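Local coordinates for protein aldehyde dehydrogenase (Burkholderia vietnamiensis, PDB 5KF0) that probably oxidises an aldehyde to the corresponding acid with a nicotinamide cofactor, and is seen here as a tetramer holding NADPH, at residues A94-A99 with G323-P328; A168-A173 with S446-N451; V200-N205 with G209-L214; L274-D279 with G418-S423; V377-E380 with Y384-E387. All blocks are in the same frame, centred on the assembly; numbering follows the deposited sequence.

Contact 1 of 5, residues A94-A99 with G323-P328; sequences ALCIEA and GDPKDP
Cys96 and Pro325 meet where helix 88-99 faces the loop that follows helix 306-319. The packing rests on one sulfur. SG stands anti to the backbone N of its residue (chi1 -177°), which carries it out from the helix to the loop. Cys96 SG lies 3.6 Å from Pro325 O, and 4.0 Å from both Pro325 CB and Lys326 CG. No direct hydrogen bond joins the two segments.

The loop holds its own shape. It forms a type I beta turn from Asp324 to Asp327, combined with an Asx turn in which Lys326 N donates to Asp324 OD1 at 2.9 Å. That donor comes from well above the carboxylate plane. In the aldehyde dehydrogenase fold, this contact joins an early helix to a turn more than 200 residues later in the chain.

The polar link across the contact runs through water. Lys326 NZ donates to a water at 2.6 Å, and the same water gives a weak bond to Cys96 O. The lysine chain bends at chi3 and chi4 to reach it. NZ also forms a salt bridge with Asp33, while its ion pair with Asp324 OD1 is long. Phe35 packs on Pro325, and Ile103 touches Cys96.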
# COMPACT_ATOMS: atom_id res chain seq x y z
N ALA A 94 34.27 -18.51 -12.45
CA ALA A 94 33.94 -19.60 -11.53
C ALA A 94 32.64 -20.28 -11.95
O ALA A 94 32.54 -21.51 -11.99
CB ALA A 94 33.83 -19.08 -10.10
N LEU A 95 31.64 -19.47 -12.31
CA LEU A 95 30.36 -20.01 -12.75
C LEU A 95 30.52 -20.78 -14.06
O LEU A 95 29.94 -21.86 -14.22
CB LEU A 95 29.37 -18.86 -12.90
CG LEU A 95 28.00 -19.10 -13.50
CD1 LEU A 95 27.28 -20.22 -12.76
CD2 LEU A 95 27.22 -17.79 -13.38
N CYS A 96 31.30 -20.25 -14.99
CA CYS A 96 31.54 -20.93 -16.25
C CYS A 96 32.13 -22.32 -16.01
O CYS A 96 31.70 -23.31 -16.61
CB CYS A 96 32.47 -20.07 -17.10
SG CYS A 96 32.83 -20.69 -18.72
N ILE A 97 33.12 -22.40 -15.12
CA ILE A 97 33.80 -23.66 -14.88
C ILE A 97 32.88 -24.64 -14.16
O ILE A 97 32.64 -25.76 -14.64
CB ILE A 97 35.09 -23.42 -14.07
CG1 ILE A 97 36.08 -22.62 -14.91
CG2 ILE A 97 35.72 -24.76 -13.64
CD1 ILE A 97 37.25 -22.09 -14.10
N GLU A 98 32.35 -24.25 -13.00
CA GLU A 98 31.69 -25.23 -12.14
C GLU A 98 30.29 -25.60 -12.62
O GLU A 98 29.80 -26.68 -12.26
CB GLU A 98 31.64 -24.74 -10.68
CG GLU A 98 30.67 -23.60 -10.37
CD GLU A 98 30.69 -23.24 -8.89
OE1 GLU A 98 31.17 -24.08 -8.09
OE2 GLU A 98 30.25 -22.12 -8.53
N ALA A 99 29.62 -24.73 -13.38
CA ALA A 99 28.33 -25.08 -13.95
C ALA A 99 28.40 -25.41 -15.43
O ALA A 99 27.39 -25.84 -16.01
CB ALA A 99 27.31 -23.95 -13.73
N GLY A 323 29.54 -26.13 -27.79
CA GLY A 323 30.95 -26.43 -27.54
C GLY A 323 31.40 -25.94 -26.18
O GLY A 323 30.61 -25.87 -25.23
N ASP A 324 32.70 -25.61 -26.11
CA ASP A 324 33.35 -25.17 -24.88
C ASP A 324 32.65 -23.93 -24.34
O ASP A 324 32.54 -22.93 -25.06
CB ASP A 324 34.82 -24.88 -25.18
CG ASP A 324 35.66 -24.64 -23.93
OD1 ASP A 324 35.10 -24.35 -22.86
OD2 ASP A 324 36.90 -24.76 -24.04
N PRO A 325 32.17 -23.94 -23.10
CA PRO A 325 31.52 -22.74 -22.55
C PRO A 325 32.47 -21.57 -22.36
O PRO A 325 32.01 -20.43 -22.24
CB PRO A 325 30.92 -23.22 -21.22
CG PRO A 325 31.74 -24.42 -20.86
CD PRO A 325 32.10 -25.08 -22.16
N LYS A 326 33.79 -21.81 -22.38
CA LYS A 326 34.76 -20.71 -22.32
C LYS A 326 34.82 -19.93 -23.62
O LYS A 326 35.34 -18.81 -23.64
CB LYS A 326 36.14 -21.26 -21.96
CG LYS A 326 36.15 -21.97 -20.61
CD LYS A 326 37.51 -22.58 -20.31
CE LYS A 326 37.46 -24.10 -20.42
NZ LYS A 326 36.49 -24.73 -19.46
N ASP A 327 34.32 -20.50 -24.71
CA ASP A 327 34.31 -19.83 -26.00
C ASP A 327 33.16 -18.83 -26.02
O ASP A 327 32.01 -19.22 -25.78
CB ASP A 327 34.16 -20.89 -27.09
CG ASP A 327 34.21 -20.32 -28.50
OD1 ASP A 327 34.12 -19.10 -28.71
OD2 ASP A 327 34.31 -21.15 -29.43
N PRO A 328 33.42 -17.53 -26.24
CA PRO A 328 32.31 -16.56 -26.23
C PRO A 328 31.32 -16.76 -27.36
O PRO A 328 30.25 -16.15 -27.32
CB PRO A 328 33.02 -15.21 -26.35
CG PRO A 328 34.33 -15.53 -27.01
CD PRO A 328 34.72 -16.87 -26.44
O HOH W 1 34.16 -23.95 -18.56

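Contact 2 of 5, residues A168-A173 with S446-N451; sequences AAHKVA and SFRVDN. With ACT (acetate ion), chain H.
His170 is held by Arg448 on a face and by Asp450 at its edge. This is the tight part of the contact. The guanidinium lies flat on the imidazole, with centres 3.8 Å apart and planes 17° apart. NH2 sits over the middle of the ring. The Arg448 chain is extended from CG to NE, which brings its flat end to the histidine. His170 NE2 donates to Asp450 OD1 at 2.8 Å, almost straight at 168°. The acceptor lies near the ring plane, and the donor comes from the anti side, tilted out of the carboxylate plane. Asn166 shares OD1, while Arg112 pairs with OD2; these partners probably favour a charged carboxylate.

The other amino group of the same guanidinium is held more loosely. Arg448 NH1 donates at 3.1 Å to OXT of an acetate, probably from the crystallisation liquor, and that bond is bent. The Arg448 side chain comes within about 4 Å of NADPH (nearest atoms). It borders the cofactor site of the aldehyde dehydrogenase fold, with the His-carboxylate pair behind it.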
# COMPACT_ATOMS: atom_id res chain seq x y z
N ALA A 168 21.03 -18.33 -5.01
CA ALA A 168 21.47 -18.10 -3.64
C ALA A 168 21.17 -16.66 -3.22
O ALA A 168 20.73 -16.42 -2.09
CB ALA A 168 22.97 -18.40 -3.51
N ALA A 169 21.39 -15.70 -4.12
CA ALA A 169 21.15 -14.29 -3.82
C ALA A 169 19.69 -14.04 -3.45
O ALA A 169 19.41 -13.20 -2.59
CB ALA A 169 21.55 -13.41 -5.00
N HIS A 170 18.76 -14.75 -4.10
CA HIS A 170 17.35 -14.53 -3.81
C HIS A 170 16.94 -15.04 -2.43
O HIS A 170 15.81 -14.76 -2.01
CB HIS A 170 16.48 -15.16 -4.91
CG HIS A 170 16.24 -14.23 -6.06
ND1 HIS A 170 15.41 -13.13 -5.95
CD2 HIS A 170 16.76 -14.19 -7.31
CE1 HIS A 170 15.42 -12.46 -7.09
NE2 HIS A 170 16.22 -13.08 -7.93
N LYS A 171 17.83 -15.73 -1.72
CA LYS A 171 17.61 -16.06 -0.31
C LYS A 171 18.49 -15.25 0.62
O LYS A 171 18.00 -14.67 1.59
CB LYS A 171 17.84 -17.57 -0.08
CG LYS A 171 17.00 -18.45 -1.03
CD LYS A 171 17.14 -19.94 -0.69
CE LYS A 171 16.54 -20.81 -1.81
NZ LYS A 171 15.06 -20.57 -1.98
N VAL A 172 19.78 -15.16 0.30
CA VAL A 172 20.76 -14.46 1.15
C VAL A 172 20.42 -12.98 1.25
O VAL A 172 20.43 -12.40 2.34
CB VAL A 172 22.18 -14.67 0.59
CG1 VAL A 172 23.18 -13.74 1.28
CG2 VAL A 172 22.59 -16.13 0.73
N ALA A 173 20.19 -12.33 0.10
CA ALA A 173 20.03 -10.87 0.13
C ALA A 173 18.78 -10.45 0.90
O ALA A 173 18.88 -9.54 1.74
CB ALA A 173 20.04 -10.31 -1.30
N SER A 446 10.60 -17.73 -20.15
CA SER A 446 11.95 -17.75 -19.58
C SER A 446 12.39 -16.40 -19.03
O SER A 446 13.50 -16.32 -18.50
CB SER A 446 12.92 -18.24 -20.66
OG SER A 446 12.38 -19.38 -21.30
N PHE A 447 11.56 -15.35 -19.11
CA PHE A 447 11.94 -14.03 -18.62
C PHE A 447 11.70 -13.90 -17.12
O PHE A 447 10.63 -14.27 -16.61
CB PHE A 447 11.15 -12.93 -19.35
CG PHE A 447 11.40 -11.56 -18.80
CD1 PHE A 447 12.52 -10.84 -19.19
CD2 PHE A 447 10.54 -11.00 -17.86
CE1 PHE A 447 12.77 -9.58 -18.66
CE2 PHE A 447 10.80 -9.75 -17.33
CZ PHE A 447 11.90 -9.04 -17.74
N ARG A 448 12.68 -13.33 -16.42
CA ARG A 448 12.56 -12.93 -15.02
C ARG A 448 13.40 -11.68 -14.79
O ARG A 448 14.52 -11.58 -15.29
CB ARG A 448 13.04 -14.04 -14.07
CG ARG A 448 12.95 -13.63 -12.58
CD ARG A 448 13.48 -14.75 -11.69
NE ARG A 448 13.28 -14.44 -10.28
CZ ARG A 448 13.65 -15.24 -9.28
NH1 ARG A 448 14.28 -16.38 -9.53
NH2 ARG A 448 13.37 -14.89 -8.03
N VAL A 449 12.84 -10.73 -14.06
CA VAL A 449 13.59 -9.59 -13.55
C VAL A 449 13.52 -9.65 -12.03
O VAL A 449 12.50 -10.08 -11.46
CB VAL A 449 13.07 -8.25 -14.14
CG1 VAL A 449 11.58 -8.06 -13.88
CG2 VAL A 449 13.88 -7.06 -13.65
N ASP A 450 14.61 -9.28 -11.35
CA ASP A 450 14.79 -9.83 -10.01
C ASP A 450 13.94 -9.18 -8.94
O ASP A 450 13.88 -9.72 -7.82
CB ASP A 450 16.28 -9.79 -9.65
CG ASP A 450 17.08 -10.75 -10.50
OD1 ASP A 450 16.84 -11.96 -10.39
OD2 ASP A 450 17.92 -10.29 -11.29
N ASN A 451 13.25 -8.07 -9.22
CA ASN A 451 12.33 -7.54 -8.23
C ASN A 451 10.93 -8.14 -8.32
O ASN A 451 10.15 -7.99 -7.38
CB ASN A 451 12.21 -6.01 -8.36
CG ASN A 451 11.64 -5.58 -9.69
OD1 ASN A 451 11.85 -6.24 -10.71
ND2 ASN A 451 10.94 -4.44 -9.70
C ACT H . 15.60 -17.24 -13.18
O ACT H . 16.03 -16.59 -14.17
OXT ACT H . 15.99 -16.88 -12.04
CH3 ACT H . 14.65 -18.39 -13.31

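Contact 3 of 5, residues V200-N205 with G209-L214; sequences VLAETN and GAFSVL
Leu201 O is gripped twice within the segment 200-205, and the same residue packs on Phe211 across the contact. Thr204 OG1 donates to Leu201 O at 2.8 Å, in the carbonyl plane. Thr204 N donates to Leu201 O as well, at 3.0 Å. The two bonds fold Thr204 back onto Leu201 and fix the path of the chain there.

Across to the strand the contact is apolar. Leu201 CB lies over one face of the Phe211 ring, 3.9 Å from its centroid and 24° off the ring normal. This is a CH-pi contact, displaced toward the rim, and the ring atom nearest to Leu201 CB is Phe211 CZ at 3.6 Å. Ala202 CB touches the same end of the ring, 4.1 Å from Phe211 CZ. Phe211 CG stands between the backbone N and the carbonyl carbon (chi1 73°). From there the ring extends to the helix, and its far end does most of the touching.

Helix and strand belong to the beta-alpha-beta unit made by strand 182-185, helix 192-202 and strand 211-213. Strand 211-213 is an outermost strand of its six-stranded sheet within this chain. Ala198 of the same helix also packs on Phe211, Tyr17 of strand 13-18 touches both Ala202 and Phe211, and Cys80 of helix 70-86 meets Leu201.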
# COMPACT_ATOMS: atom_id res chain seq x y z
N VAL A 200 32.95 -12.53 0.70
CA VAL A 200 32.61 -11.11 0.68
C VAL A 200 31.84 -10.72 1.94
O VAL A 200 32.14 -9.70 2.58
CB VAL A 200 31.83 -10.78 -0.60
CG1 VAL A 200 31.22 -9.38 -0.53
CG2 VAL A 200 32.76 -10.88 -1.81
N LEU A 201 30.84 -11.52 2.33
CA LEU A 201 30.10 -11.25 3.56
C LEU A 201 31.00 -11.29 4.79
O LEU A 201 30.76 -10.56 5.75
CB LEU A 201 28.96 -12.25 3.72
CG LEU A 201 27.72 -12.00 2.88
CD1 LEU A 201 26.79 -13.20 2.97
CD2 LEU A 201 27.03 -10.74 3.39
N ALA A 202 32.03 -12.14 4.77
CA ALA A 202 32.94 -12.25 5.90
C ALA A 202 33.75 -10.98 6.12
O ALA A 202 34.30 -10.79 7.22
CB ALA A 202 33.87 -13.44 5.71
N GLU A 203 33.83 -10.11 5.11
CA GLU A 203 34.50 -8.82 5.24
C GLU A 203 33.68 -7.80 6.00
O GLU A 203 34.23 -6.75 6.36
CB GLU A 203 34.83 -8.27 3.85
CG GLU A 203 35.70 -9.19 2.99
CD GLU A 203 35.84 -8.72 1.55
OE1 GLU A 203 35.13 -7.77 1.14
OE2 GLU A 203 36.66 -9.31 0.81
N THR A 204 32.40 -8.06 6.24
CA THR A 204 31.53 -7.07 6.86
C THR A 204 31.48 -7.24 8.37
O THR A 204 31.96 -8.22 8.94
CB THR A 204 30.10 -7.16 6.31
OG1 THR A 204 29.47 -8.34 6.82
CG2 THR A 204 30.10 -7.17 4.80
N ASN A 205 30.85 -6.26 9.02
CA ASN A 205 30.67 -6.18 10.46
C ASN A 205 29.48 -6.96 10.97
O ASN A 205 29.01 -6.67 12.07
CB ASN A 205 30.53 -4.72 10.88
CG ASN A 205 31.75 -4.23 11.59
OD1 ASN A 205 31.69 -3.33 12.41
ND2 ASN A 205 32.89 -4.85 11.28
N GLY A 209 27.69 -15.48 13.63
CA GLY A 209 26.53 -16.33 13.51
C GLY A 209 25.47 -15.81 12.55
O GLY A 209 24.49 -16.52 12.31
N ALA A 210 25.64 -14.60 12.02
CA ALA A 210 24.70 -14.11 11.01
C ALA A 210 24.64 -15.03 9.81
O ALA A 210 23.57 -15.18 9.20
CB ALA A 210 25.09 -12.70 10.56
N PHE A 211 25.75 -15.67 9.44
CA PHE A 211 25.68 -16.55 8.28
C PHE A 211 26.68 -17.69 8.40
O PHE A 211 27.73 -17.56 9.03
CB PHE A 211 25.92 -15.78 6.98
CG PHE A 211 27.35 -15.36 6.76
CD1 PHE A 211 28.20 -16.14 6.00
CD2 PHE A 211 27.84 -14.17 7.30
CE1 PHE A 211 29.52 -15.75 5.78
CE2 PHE A 211 29.16 -13.76 7.08
CZ PHE A 211 30.00 -14.56 6.31
N SER A 212 26.30 -18.82 7.81
CA SER A 212 27.21 -19.90 7.48
C SER A 212 26.89 -20.34 6.06
O SER A 212 25.73 -20.32 5.64
CB SER A 212 27.07 -21.09 8.45
OG SER A 212 27.48 -20.72 9.77
N VAL A 213 27.93 -20.73 5.31
CA VAL A 213 27.75 -21.31 3.98
C VAL A 213 28.49 -22.64 4.00
O VAL A 213 29.73 -22.67 4.10
CB VAL A 213 28.25 -20.38 2.86
CG1 VAL A 213 28.10 -21.07 1.49
CG2 VAL A 213 27.48 -19.05 2.88
N LEU A 214 27.74 -23.74 3.93
CA LEU A 214 28.27 -25.07 4.23
C LEU A 214 27.99 -26.02 3.07
O LEU A 214 26.84 -26.47 2.92
CB LEU A 214 27.66 -25.62 5.51
CG LEU A 214 27.88 -24.82 6.80
CD1 LEU A 214 27.20 -25.53 7.96
CD2 LEU A 214 29.36 -24.64 7.08

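Contact 4 of 5, residues L274-D279 with G418-S423; sequences LDYVVD and GVFTDS
Helix 274-286 packs against the end of strand 416-420, part of the large mixed sheet of the aldehyde dehydrogenase fold, and Phe420 packs on Val277 and Tyr276. The strand lies between strands 263-266 and 438-441, parallel to both.

Val277 takes a face of the phenyl ring. Val277 CG1 sits over the centre of the Phe420 ring, 4.1 Å from the centroid and 11° off the normal, a CH-pi contact. With CG1 anti to the backbone N (chi1 173°), Val277 CG2 falls beside that N and reaches Phe420 CD1 at 3.8 Å. Both methyls therefore press on the same phenylalanine.

Tyr276 meets the rim of this ring. Its CE1 comes near the phenyl plane, and the two ring planes are 77° apart. The hydroxyl points on to other partners: OH is hydrogen-bonded to Asn442 O and to Arg483 of the second subunit, while Arg485 of that subunit makes a cation-pi contact with the tyrosine ring. Gln270 touches both Val277 and Phe420.

Beyond the strand, Thr421 OG1 accepts from Ser423 N at 3.0 Å in an ST turn, and Ser423 caps helix 424-433. Between the two rings the nearest approach is Tyr276 CE1 to Phe420 CE1, 3.7 Å.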
# COMPACT_ATOMS: atom_id res chain seq x y z
N LEU A 274 7.66 -12.63 -36.73
CA LEU A 274 8.08 -14.02 -36.55
C LEU A 274 9.57 -14.14 -36.25
O LEU A 274 9.98 -15.01 -35.48
CB LEU A 274 7.71 -14.86 -37.78
CG LEU A 274 6.29 -15.42 -37.76
CD1 LEU A 274 6.06 -16.33 -38.97
CD2 LEU A 274 5.99 -16.16 -36.45
N ASP A 275 10.41 -13.29 -36.86
CA ASP A 275 11.84 -13.39 -36.58
C ASP A 275 12.13 -13.07 -35.11
O ASP A 275 12.96 -13.73 -34.48
CB ASP A 275 12.64 -12.47 -37.49
CG ASP A 275 12.72 -12.98 -38.92
OD1 ASP A 275 12.53 -14.19 -39.14
OD2 ASP A 275 12.98 -12.17 -39.83
N TYR A 276 11.43 -12.08 -34.55
CA TYR A 276 11.58 -11.78 -33.13
C TYR A 276 11.11 -12.96 -32.29
O TYR A 276 11.79 -13.38 -31.34
CB TYR A 276 10.78 -10.53 -32.76
CG TYR A 276 10.52 -10.42 -31.26
CD1 TYR A 276 9.26 -10.69 -30.73
CD2 TYR A 276 11.55 -10.06 -30.39
CE1 TYR A 276 9.04 -10.61 -29.35
CE2 TYR A 276 11.33 -9.96 -29.03
CZ TYR A 276 10.08 -10.24 -28.51
OH TYR A 276 9.88 -10.16 -27.15
N VAL A 277 9.94 -13.51 -32.62
CA VAL A 277 9.38 -14.63 -31.88
C VAL A 277 10.35 -15.81 -31.90
O VAL A 277 10.67 -16.40 -30.86
CB VAL A 277 8.01 -15.02 -32.45
CG1 VAL A 277 7.49 -16.31 -31.80
CG2 VAL A 277 7.01 -13.84 -32.24
N VAL A 278 10.82 -16.17 -33.10
CA VAL A 278 11.74 -17.29 -33.25
C VAL A 278 13.02 -17.06 -32.45
O VAL A 278 13.53 -17.99 -31.81
CB VAL A 278 12.02 -17.53 -34.74
CG1 VAL A 278 13.27 -18.39 -34.94
CG2 VAL A 278 10.80 -18.16 -35.40
N ASP A 279 13.54 -15.83 -32.44
CA ASP A 279 14.74 -15.55 -31.67
C ASP A 279 14.51 -15.78 -30.18
O ASP A 279 15.35 -16.37 -29.50
CB ASP A 279 15.23 -14.13 -31.94
CG ASP A 279 16.55 -13.82 -31.25
OD1 ASP A 279 17.57 -14.41 -31.65
OD2 ASP A 279 16.55 -13.00 -30.32
N GLY A 418 4.33 -18.26 -21.53
CA GLY A 418 4.45 -17.08 -22.37
C GLY A 418 3.43 -17.11 -23.50
O GLY A 418 3.07 -18.17 -24.01
N VAL A 419 2.96 -15.92 -23.89
CA VAL A 419 2.00 -15.78 -24.98
C VAL A 419 2.44 -14.62 -25.87
O VAL A 419 2.41 -13.46 -25.44
CB VAL A 419 0.56 -15.53 -24.50
CG1 VAL A 419 -0.38 -15.56 -25.71
CG2 VAL A 419 0.14 -16.56 -23.45
N PHE A 420 2.82 -14.93 -27.11
CA PHE A 420 3.09 -13.90 -28.11
C PHE A 420 1.76 -13.56 -28.77
O PHE A 420 1.24 -14.32 -29.60
CB PHE A 420 4.11 -14.38 -29.13
CG PHE A 420 5.49 -14.60 -28.56
CD1 PHE A 420 6.41 -13.56 -28.51
CD2 PHE A 420 5.87 -15.86 -28.09
CE1 PHE A 420 7.69 -13.76 -27.99
CE2 PHE A 420 7.14 -16.06 -27.56
CZ PHE A 420 8.05 -15.02 -27.51
N THR A 421 1.19 -12.41 -28.40
CA THR A 421 -0.09 -11.95 -28.93
C THR A 421 -0.12 -10.43 -28.82
O THR A 421 0.53 -9.85 -27.94
CB THR A 421 -1.30 -12.54 -28.17
OG1 THR A 421 -2.51 -12.16 -28.83
CG2 THR A 421 -1.35 -12.04 -26.71
N ASP A 422 -0.86 -9.79 -29.73
CA ASP A 422 -1.20 -8.38 -29.58
C ASP A 422 -2.66 -8.19 -29.19
O ASP A 422 -3.12 -7.05 -29.10
CB ASP A 422 -0.89 -7.60 -30.87
CG ASP A 422 -0.93 -6.07 -30.66
OD1 ASP A 422 -0.27 -5.59 -29.71
OD2 ASP A 422 -1.61 -5.37 -31.42
N SER A 423 -3.39 -9.28 -28.95
CA SER A 423 -4.82 -9.20 -28.65
C SER A 423 -5.04 -8.99 -27.16
O SER A 423 -4.67 -9.84 -26.35
CB SER A 423 -5.54 -10.46 -29.12
OG SER A 423 -6.87 -10.50 -28.63

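Contact 5 of 5, residues V377-E380 with Y384-E387; sequences VGRE and YRKE. With NDP (NADPH dihydro-nicotinamide-adenine-dinucleotide phosphate), chain E.
Arg385 reaches back from helix 382-385 to Arg379 in the loop before it. Its CB leads to CG, and Arg385 CG is already 3.1 Å from Arg379 O. Arg385 CD passes Arg379 O at 3.2 Å. The chain then bends at chi3 (74°). NE and CZ carry the turn past this oxygen, with CZ near Arg379 NH2. Arg385 NH1 donates to Arg379 O at 3.0 Å, nearly straight at 166°. The oxygen lies in the guanidinium plane, but the donor stands above the carbonyl plane. NH2, the other tip, forms a salt bridge with Asp410.

Tyr384, the preceding residue, packs on the same loop. Arg379 CA lies over one face of its ring, 4.0 Å from the centroid, in a CH-pi contact. The phenol OH is bonded to Glu396 and Arg298. Further on, Glu387 belongs to the NADPH pocket. Glu387 OE1 accepts from O2D of the cofactor at 2.6 Å and Glu387 OE2 from O3D at 2.8 Å, so one carboxylate holds both hydroxyls of the nicotinamide ribose.

The Arg379 and Arg385 side chains run side by side, with Arg379 NH2 3.6 Å from Arg385 NH1. Asp410 also pairs with Arg379 NE, and its carboxylate probably offsets the two positive charges.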
# COMPACT_ATOMS: atom_id res chain seq x y z
N VAL A 377 5.06 -34.98 -30.89
CA VAL A 377 5.30 -35.60 -29.59
C VAL A 377 3.95 -35.77 -28.91
O VAL A 377 3.25 -34.78 -28.68
CB VAL A 377 6.26 -34.76 -28.74
CG1 VAL A 377 6.45 -35.42 -27.37
CG2 VAL A 377 7.60 -34.59 -29.44
N GLY A 378 3.59 -37.01 -28.59
CA GLY A 378 2.31 -37.25 -27.93
C GLY A 378 2.29 -36.65 -26.53
O GLY A 378 3.29 -36.69 -25.81
N ARG A 379 1.13 -36.11 -26.14
CA ARG A 379 1.01 -35.47 -24.83
C ARG A 379 1.22 -36.45 -23.67
O ARG A 379 1.41 -36.00 -22.54
CB ARG A 379 -0.36 -34.78 -24.68
CG ARG A 379 -1.56 -35.72 -24.73
CD ARG A 379 -2.87 -35.02 -24.33
NE ARG A 379 -2.94 -34.81 -22.88
CZ ARG A 379 -3.42 -35.69 -22.01
NH1 ARG A 379 -3.88 -36.86 -22.43
NH2 ARG A 379 -3.44 -35.39 -20.72
N GLU A 380 1.19 -37.76 -23.92
CA GLU A 380 1.44 -38.74 -22.87
C GLU A 380 2.92 -38.96 -22.59
O GLU A 380 3.26 -39.54 -21.55
CB GLU A 380 0.79 -40.07 -23.23
CG GLU A 380 1.63 -40.97 -24.16
CD GLU A 380 1.62 -40.54 -25.63
OE1 GLU A 380 2.37 -41.14 -26.42
OE2 GLU A 380 0.85 -39.62 -26.00
N TYR A 384 7.15 -34.85 -23.06
CA TYR A 384 6.15 -33.80 -22.99
C TYR A 384 5.89 -33.38 -21.55
O TYR A 384 5.85 -32.18 -21.24
CB TYR A 384 4.84 -34.27 -23.64
CG TYR A 384 3.88 -33.12 -23.89
CD1 TYR A 384 3.87 -32.46 -25.12
CD2 TYR A 384 3.03 -32.67 -22.89
CE1 TYR A 384 3.03 -31.39 -25.34
CE2 TYR A 384 2.18 -31.60 -23.11
CZ TYR A 384 2.19 -30.96 -24.34
OH TYR A 384 1.37 -29.88 -24.56
N ARG A 385 5.71 -34.35 -20.66
CA ARG A 385 5.10 -34.12 -19.35
C ARG A 385 6.09 -33.92 -18.22
O ARG A 385 5.74 -33.27 -17.22
CB ARG A 385 4.20 -35.31 -18.98
CG ARG A 385 3.13 -35.61 -20.00
CD ARG A 385 1.95 -36.36 -19.39
NE ARG A 385 1.11 -35.48 -18.56
CZ ARG A 385 0.19 -34.65 -19.05
NH1 ARG A 385 0.00 -34.57 -20.37
NH2 ARG A 385 -0.52 -33.89 -18.23
N LYS A 386 7.28 -34.49 -18.31
CA LYS A 386 8.26 -34.31 -17.25
C LYS A 386 9.16 -33.12 -17.58
O LYS A 386 9.11 -32.56 -18.67
CB LYS A 386 9.07 -35.58 -17.04
CG LYS A 386 8.22 -36.81 -16.70
CD LYS A 386 9.12 -38.00 -16.39
CE LYS A 386 8.32 -39.24 -16.03
NZ LYS A 386 7.48 -39.02 -14.82
N GLU A 387 10.01 -32.75 -16.62
CA GLU A 387 10.88 -31.59 -16.82
C GLU A 387 12.11 -32.01 -17.62
O GLU A 387 12.98 -32.72 -17.12
CB GLU A 387 11.28 -30.98 -15.47
CG GLU A 387 12.08 -29.69 -15.63
CD GLU A 387 12.36 -29.01 -14.31
OE1 GLU A 387 12.54 -27.77 -14.31
OE2 GLU A 387 12.41 -29.71 -13.27
PA NDP E . 18.12 -30.92 -6.94
O1A NDP E . 16.74 -31.06 -6.40
O2A NDP E . 18.70 -32.25 -7.43
O5B NDP E . 19.12 -30.29 -5.88
C5B NDP E . 18.83 -28.95 -5.41
C4B NDP E . 19.48 -28.75 -4.06
O4B NDP E . 18.82 -29.59 -3.09
C3B NDP E . 20.97 -29.14 -4.00
O3B NDP E . 21.66 -28.28 -3.09
C2B NDP E . 20.90 -30.55 -3.43
O2B NDP E . 22.09 -30.99 -2.75
C1B NDP E . 19.79 -30.35 -2.41
N9A NDP E . 19.18 -31.58 -1.93
C8A NDP E . 18.71 -32.64 -2.65
N7A NDP E . 18.15 -33.58 -1.92
C5A NDP E . 18.27 -33.10 -0.63
C6A NDP E . 17.86 -33.62 0.62
N6A NDP E . 17.26 -34.80 0.77
N1A NDP E . 18.11 -32.87 1.72
C2A NDP E . 18.74 -31.70 1.58
N3A NDP E . 19.17 -31.11 0.46
C4A NDP E . 18.90 -31.87 -0.62
O3 NDP E . 18.11 -29.87 -8.13
PN NDP E . 19.22 -29.38 -9.16
O1N NDP E . 20.39 -28.85 -8.42
O2N NDP E . 19.48 -30.52 -10.10
O5D NDP E . 18.53 -28.18 -9.94
C5D NDP E . 17.58 -28.32 -11.00
C4D NDP E . 16.19 -28.20 -10.43
O4D NDP E . 16.04 -26.91 -9.77
C3D NDP E . 15.10 -28.27 -11.50
O3D NDP E . 13.98 -29.05 -11.10
C2D NDP E . 14.74 -26.79 -11.69
O2D NDP E . 13.46 -26.52 -12.25
C1D NDP E . 14.87 -26.28 -10.26
N1N NDP E . 15.03 -24.83 -10.31
C2N NDP E . 14.10 -23.99 -9.76
C3N NDP E . 14.14 -22.65 -9.92
C7N NDP E . 13.18 -21.73 -9.25
O7N NDP E . 13.58 -20.61 -8.92
N7N NDP E . 11.92 -22.12 -9.09
C4N NDP E . 15.15 -22.04 -10.84
C5N NDP E . 16.27 -22.99 -11.10
C6N NDP E . 16.14 -24.29 -10.89
P2B NDP E . 23.32 -31.70 -3.57
O1X NDP E . 23.03 -31.59 -5.02
O2X NDP E . 24.53 -30.97 -3.06
O3X NDP E . 23.37 -33.14 -3.09

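From the N terminus, helix 88-99 opens contact 1 and helix 164-178 opens contact 2. Contact 3 then closes a short turn, joining helix 192-202 to strand 211-213, nested inside the loops of both. Helix 274-286 opens contact 4. Contact 1 closes at 323-328, tying its helix to a loop, and so crosses contacts 2 and 4. Contact 5 is local, between the loop before helix 382-385 and the end of that helix with the residues after it, and is nested inside contact 4. Contact 4 closes helix to strand at 416-420. Contact 2 closes last, helix to loop at 446-451, enclosing contacts 3, 4 and 5. Contacts 2 and 3 touch through Val172 and Leu201.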